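Local structure of NDP-N-acetyl-D-galactosaminuronic acid dehydrogenase (Methanosarcina mazei Go1, 3G79) at residues G30-V35 and P75-L80; K45-Q50 and K89-P94. The protein probably oxidises UDP-N-acetyl-alpha-D-mannosamine to UDP-N-acetyl-alpha-D-mannosaminouronate, passing the electrons to two molecules of NAD(+). One frame throughout, in Å; residues are numbered along the deposited sequence.

In the fold
Contacts 1 and 2 lie in the NAD-binding Rossmann domain, with their centres about 13 Å apart. Along the chain their segments alternate: helix 30-39 leads into strand 45-49, and later helix 77-86 leads into strand 90-93. Contact 1 joins the two helices, contact 2 the two strands, so the same two helix-strand units meet twice, once in each layer. Phe90 ties the layers together, its ring atoms CE1 and CD2 reaching Ala34 CB and Val35 CG2. Strand 90-93 is the outermost strand at this end of the domain's sheet within the chain; helix 30-39 follows the probable dinucleotide-binding loop, and both helices touch Phe90 of the end strand.

Contact 1: residues G30-V35 and P75-L80; sequences GIPAAV and PGLEEL
Leu77 reaches from the first turn of helix 77-86 to the flank of helix 30-39, where its two methyls rest on Pro32. Helix 30-39 is the first helix of the Rossmann fold, and Gly30 is the last glycine of a GxGxxG-like pattern, consistent with a dinucleotide-binding loop just before it. The contact is apolar throughout and buried. In Leu77, CG stands anti to the backbone N (chi1 -175°), beside the carbonyl carbon. Its CD1 lies 4.2 Å from Pro32 CA and, more loosely, 4.5 Å from Ile31 CG2. A proline suits this place because the first turn of a helix asks no N-H of it, and its ring also packs on Leu188, Leu189 and Ile192 of helix 188-194. One turn on, Val35 and Leu80 pass each other in opposite directions; their modelled separation is too short to trust, so the exact fit of the valine methyls is doubtful. Leu80, again with CG anti to N (chi1 -171°), also packs on Leu36 and Leu189. An alanine in place of Leu80 would probably leave a gap beside Leu36 and Leu189, where the isobutyl end packs. Gly76 takes the N-cap position of helix 77-86; the Leu80 CB points toward helix 30-39, whereas Leu77 reaches it with the end of its side chain. On the proline ring itself, Leu77 CD2 lies 4.2 Å from Pro32 CG.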
# COMPACT_ATOMS: atom_id res chain seq x y z
N GLY A 30 4.57 -30.46 -9.36
CA GLY A 30 4.12 -31.11 -10.57
C GLY A 30 3.35 -32.38 -10.26
O GLY A 30 2.47 -32.80 -11.04
N ILE A 31 3.65 -33.03 -9.13
CA ILE A 31 2.89 -34.24 -8.78
C ILE A 31 1.41 -33.91 -8.42
O ILE A 31 0.49 -34.51 -8.97
CB ILE A 31 3.57 -35.08 -7.70
CG1 ILE A 31 5.04 -35.32 -8.07
CG2 ILE A 31 2.77 -36.38 -7.48
CD1 ILE A 31 5.75 -36.55 -7.45
N PRO A 32 1.17 -32.93 -7.51
CA PRO A 32 -0.24 -32.57 -7.20
C PRO A 32 -0.96 -32.12 -8.45
O PRO A 32 -2.03 -32.66 -8.77
CB PRO A 32 -0.10 -31.41 -6.19
CG PRO A 32 1.22 -31.66 -5.51
CD PRO A 32 2.11 -32.13 -6.69
N ALA A 33 -0.34 -31.19 -9.17
CA ALA A 33 -0.86 -30.68 -10.44
C ALA A 33 -1.29 -31.79 -11.34
O ALA A 33 -2.45 -31.84 -11.70
CB ALA A 33 0.15 -29.78 -11.13
N ALA A 34 -0.38 -32.70 -11.68
CA ALA A 34 -0.65 -33.75 -12.66
C ALA A 34 -1.79 -34.57 -12.14
O ALA A 34 -2.64 -35.05 -12.88
CB ALA A 34 0.53 -34.66 -12.82
N VAL A 35 -1.84 -34.68 -10.83
CA VAL A 35 -2.69 -35.68 -10.24
C VAL A 35 -4.08 -35.08 -10.01
O VAL A 35 -5.09 -35.80 -10.02
CB VAL A 35 -1.94 -36.27 -9.03
CG1 VAL A 35 -2.80 -36.46 -7.85
CG2 VAL A 35 -1.17 -37.54 -9.46
N PRO A 75 -2.34 -34.52 3.47
CA PRO A 75 -2.57 -35.98 3.52
C PRO A 75 -3.81 -36.41 2.76
O PRO A 75 -4.68 -37.13 3.28
CB PRO A 75 -2.63 -36.29 5.02
CG PRO A 75 -1.68 -35.25 5.64
CD PRO A 75 -1.86 -33.98 4.77
N GLY A 76 -3.88 -35.91 1.53
CA GLY A 76 -4.70 -36.44 0.46
C GLY A 76 -3.80 -36.75 -0.73
O GLY A 76 -4.24 -37.43 -1.68
N LEU A 77 -2.55 -36.28 -0.70
CA LEU A 77 -1.69 -36.44 -1.86
C LEU A 77 -1.56 -37.91 -2.24
O LEU A 77 -1.99 -38.29 -3.32
CB LEU A 77 -0.32 -35.76 -1.72
CG LEU A 77 0.53 -35.85 -3.01
CD1 LEU A 77 -0.27 -35.56 -4.30
CD2 LEU A 77 1.76 -34.96 -2.97
N GLU A 78 -1.01 -38.72 -1.35
CA GLU A 78 -0.88 -40.16 -1.60
C GLU A 78 -2.22 -40.84 -1.95
O GLU A 78 -2.25 -41.81 -2.72
CB GLU A 78 -0.19 -40.84 -0.41
CG GLU A 78 0.13 -42.30 -0.67
CD GLU A 78 1.56 -42.70 -0.24
OE1 GLU A 78 2.40 -41.81 0.06
OE2 GLU A 78 1.82 -43.92 -0.24
N GLU A 79 -3.32 -40.34 -1.38
CA GLU A 79 -4.64 -40.94 -1.63
C GLU A 79 -5.15 -40.52 -3.02
O GLU A 79 -5.77 -41.30 -3.73
CB GLU A 79 -5.65 -40.58 -0.53
CG GLU A 79 -5.29 -41.13 0.87
CD GLU A 79 -4.35 -40.21 1.70
OE1 GLU A 79 -4.31 -40.39 2.94
OE2 GLU A 79 -3.64 -39.33 1.12
N LEU A 80 -4.87 -39.27 -3.39
CA LEU A 80 -5.17 -38.77 -4.71
C LEU A 80 -4.44 -39.60 -5.80
O LEU A 80 -5.08 -40.09 -6.72
CB LEU A 80 -4.84 -37.28 -4.80
CG LEU A 80 -5.31 -36.56 -6.06
CD1 LEU A 80 -6.74 -36.91 -6.43
CD2 LEU A 80 -5.11 -35.04 -5.95

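Contact 2: residues K45-Q50 and K89-P94; sequences KVLGFQ and KFECTP
Lys89 O is approached by two groups of the neighbouring strand: Val46 N donates a nearly straight hydrogen bond of 2.8 Å to it, and the CA-H of Lys45 makes a weaker contact. This begins the parallel pairing of strands 45-49 and 90-93 at the end of the Rossmann sheet. Val46, Gly48 and Gln50 turn their N-H groups to this neighbour, whereas Lys45, Leu47 and Phe49 bond to strand 20-24, so strand 45-49 is held from two sides. The bond from Glu91 N to Val46 O is long at 3.3 Å; that from Thr93 N to Gly48 O is 2.9 Å and runs almost straight down the carbonyl.

On the face toward helices 30-39 and 77-86, Phe90 has CG anti to its backbone N (chi1 173°), and the side chains of Phe90 and Val46 cross obliquely, with Phe90 CD1 4.1 Å from Val46 CG1. CE1 of the same ring suggests why a glycine sits here: a CB on Gly48 would come tightly against Phe90 CE1, which already lies 3.9 Å from Gly48 N. The branched valine also packs on Ala34, Phe37 and Ala38.

The other face carries Leu47, Phe49, Glu91 and Thr93. Lys45, bent near its end, brings NZ beside Glu91 CB, with a long salt bridge of 3.8 Å from Lys45 NZ to Glu91 OE2; Glu91 OE1 has a second, weak ion pair with Arg98. Further along, Phe49 and Thr93 lie side by side, the threonine methyl CG2 resting 3.7 Å from Phe49 CE1.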
# COMPACT_ATOMS: atom_id res chain seq x y z
N LYS A 45 -6.68 -38.86 -19.26
CA LYS A 45 -5.41 -39.49 -18.94
C LYS A 45 -4.32 -38.45 -18.95
O LYS A 45 -4.19 -37.68 -19.92
CB LYS A 45 -5.06 -40.62 -19.92
CG LYS A 45 -3.64 -41.19 -19.70
CD LYS A 45 -3.46 -42.63 -20.24
CE LYS A 45 -3.59 -43.69 -19.15
NZ LYS A 45 -2.52 -43.53 -18.13
N VAL A 46 -3.56 -38.45 -17.87
CA VAL A 46 -2.43 -37.56 -17.69
C VAL A 46 -1.16 -38.40 -17.66
O VAL A 46 -1.13 -39.47 -17.07
CB VAL A 46 -2.58 -36.76 -16.37
CG1 VAL A 46 -1.33 -35.91 -16.06
CG2 VAL A 46 -3.91 -35.91 -16.39
N LEU A 47 -0.12 -37.90 -18.31
CA LEU A 47 1.19 -38.48 -18.25
C LEU A 47 2.06 -37.56 -17.45
O LEU A 47 2.02 -36.34 -17.65
CB LEU A 47 1.77 -38.62 -19.66
CG LEU A 47 1.04 -39.54 -20.65
CD1 LEU A 47 1.66 -39.40 -22.01
CD2 LEU A 47 1.04 -41.01 -20.24
N GLY A 48 2.81 -38.13 -16.52
CA GLY A 48 3.86 -37.41 -15.82
C GLY A 48 5.22 -37.88 -16.32
O GLY A 48 5.51 -39.11 -16.44
N PHE A 49 6.09 -36.91 -16.58
CA PHE A 49 7.33 -37.19 -17.23
C PHE A 49 8.51 -37.12 -16.27
O PHE A 49 8.75 -36.07 -15.62
CB PHE A 49 7.48 -36.29 -18.47
CG PHE A 49 6.52 -36.67 -19.56
CD1 PHE A 49 6.82 -37.73 -20.42
CD2 PHE A 49 5.28 -36.03 -19.67
CE1 PHE A 49 5.93 -38.13 -21.38
CE2 PHE A 49 4.38 -36.43 -20.63
CZ PHE A 49 4.69 -37.47 -21.47
N GLN A 50 9.19 -38.27 -16.16
CA GLN A 50 10.44 -38.47 -15.41
C GLN A 50 11.54 -39.31 -16.12
O GLN A 50 11.30 -40.43 -16.56
CB GLN A 50 10.15 -39.16 -14.08
CG GLN A 50 10.46 -38.34 -12.86
CD GLN A 50 11.92 -37.97 -12.74
OE1 GLN A 50 12.25 -36.91 -12.23
NE2 GLN A 50 12.78 -38.82 -13.22
N LYS A 89 -6.05 -43.23 -14.78
CA LYS A 89 -6.03 -41.88 -15.37
C LYS A 89 -4.66 -41.16 -15.26
O LYS A 89 -4.47 -40.00 -15.71
CB LYS A 89 -7.12 -40.99 -14.74
CG LYS A 89 -8.53 -41.43 -15.10
CD LYS A 89 -9.52 -40.49 -14.54
CE LYS A 89 -9.79 -39.37 -15.51
NZ LYS A 89 -10.61 -38.31 -14.85
N PHE A 90 -3.72 -41.83 -14.61
CA PHE A 90 -2.40 -41.26 -14.44
C PHE A 90 -1.33 -42.34 -14.52
O PHE A 90 -1.51 -43.46 -14.05
CB PHE A 90 -2.32 -40.52 -13.12
CG PHE A 90 -0.95 -40.04 -12.78
CD1 PHE A 90 -0.39 -38.94 -13.44
CD2 PHE A 90 -0.18 -40.70 -11.84
CE1 PHE A 90 0.87 -38.50 -13.14
CE2 PHE A 90 1.11 -40.23 -11.53
CZ PHE A 90 1.62 -39.14 -12.20
N GLU A 91 -0.21 -41.97 -15.13
CA GLU A 91 0.91 -42.87 -15.33
C GLU A 91 2.15 -42.00 -15.44
O GLU A 91 2.12 -40.94 -16.06
CB GLU A 91 0.74 -43.66 -16.62
CG GLU A 91 1.85 -44.66 -16.88
CD GLU A 91 1.86 -45.18 -18.31
OE1 GLU A 91 2.86 -45.86 -18.69
OE2 GLU A 91 0.87 -44.90 -19.04
N CYS A 92 3.23 -42.46 -14.82
CA CYS A 92 4.53 -41.82 -14.92
C CYS A 92 5.39 -42.62 -15.91
O CYS A 92 5.45 -43.85 -15.86
CB CYS A 92 5.19 -41.77 -13.54
SG CYS A 92 6.65 -40.72 -13.36
N THR A 93 6.00 -41.90 -16.84
CA THR A 93 6.84 -42.51 -17.88
C THR A 93 8.09 -41.68 -18.16
O THR A 93 8.05 -40.45 -18.06
CB THR A 93 6.05 -42.77 -19.19
OG1 THR A 93 6.83 -43.56 -20.11
CG2 THR A 93 5.60 -41.45 -19.85
N PRO A 94 9.23 -42.37 -18.43
CA PRO A 94 10.56 -41.83 -18.83
C PRO A 94 10.61 -41.48 -20.33
O PRO A 94 11.60 -40.95 -20.85
CB PRO A 94 11.50 -43.01 -18.55
CG PRO A 94 10.59 -44.25 -18.81
CD PRO A 94 9.31 -43.83 -18.15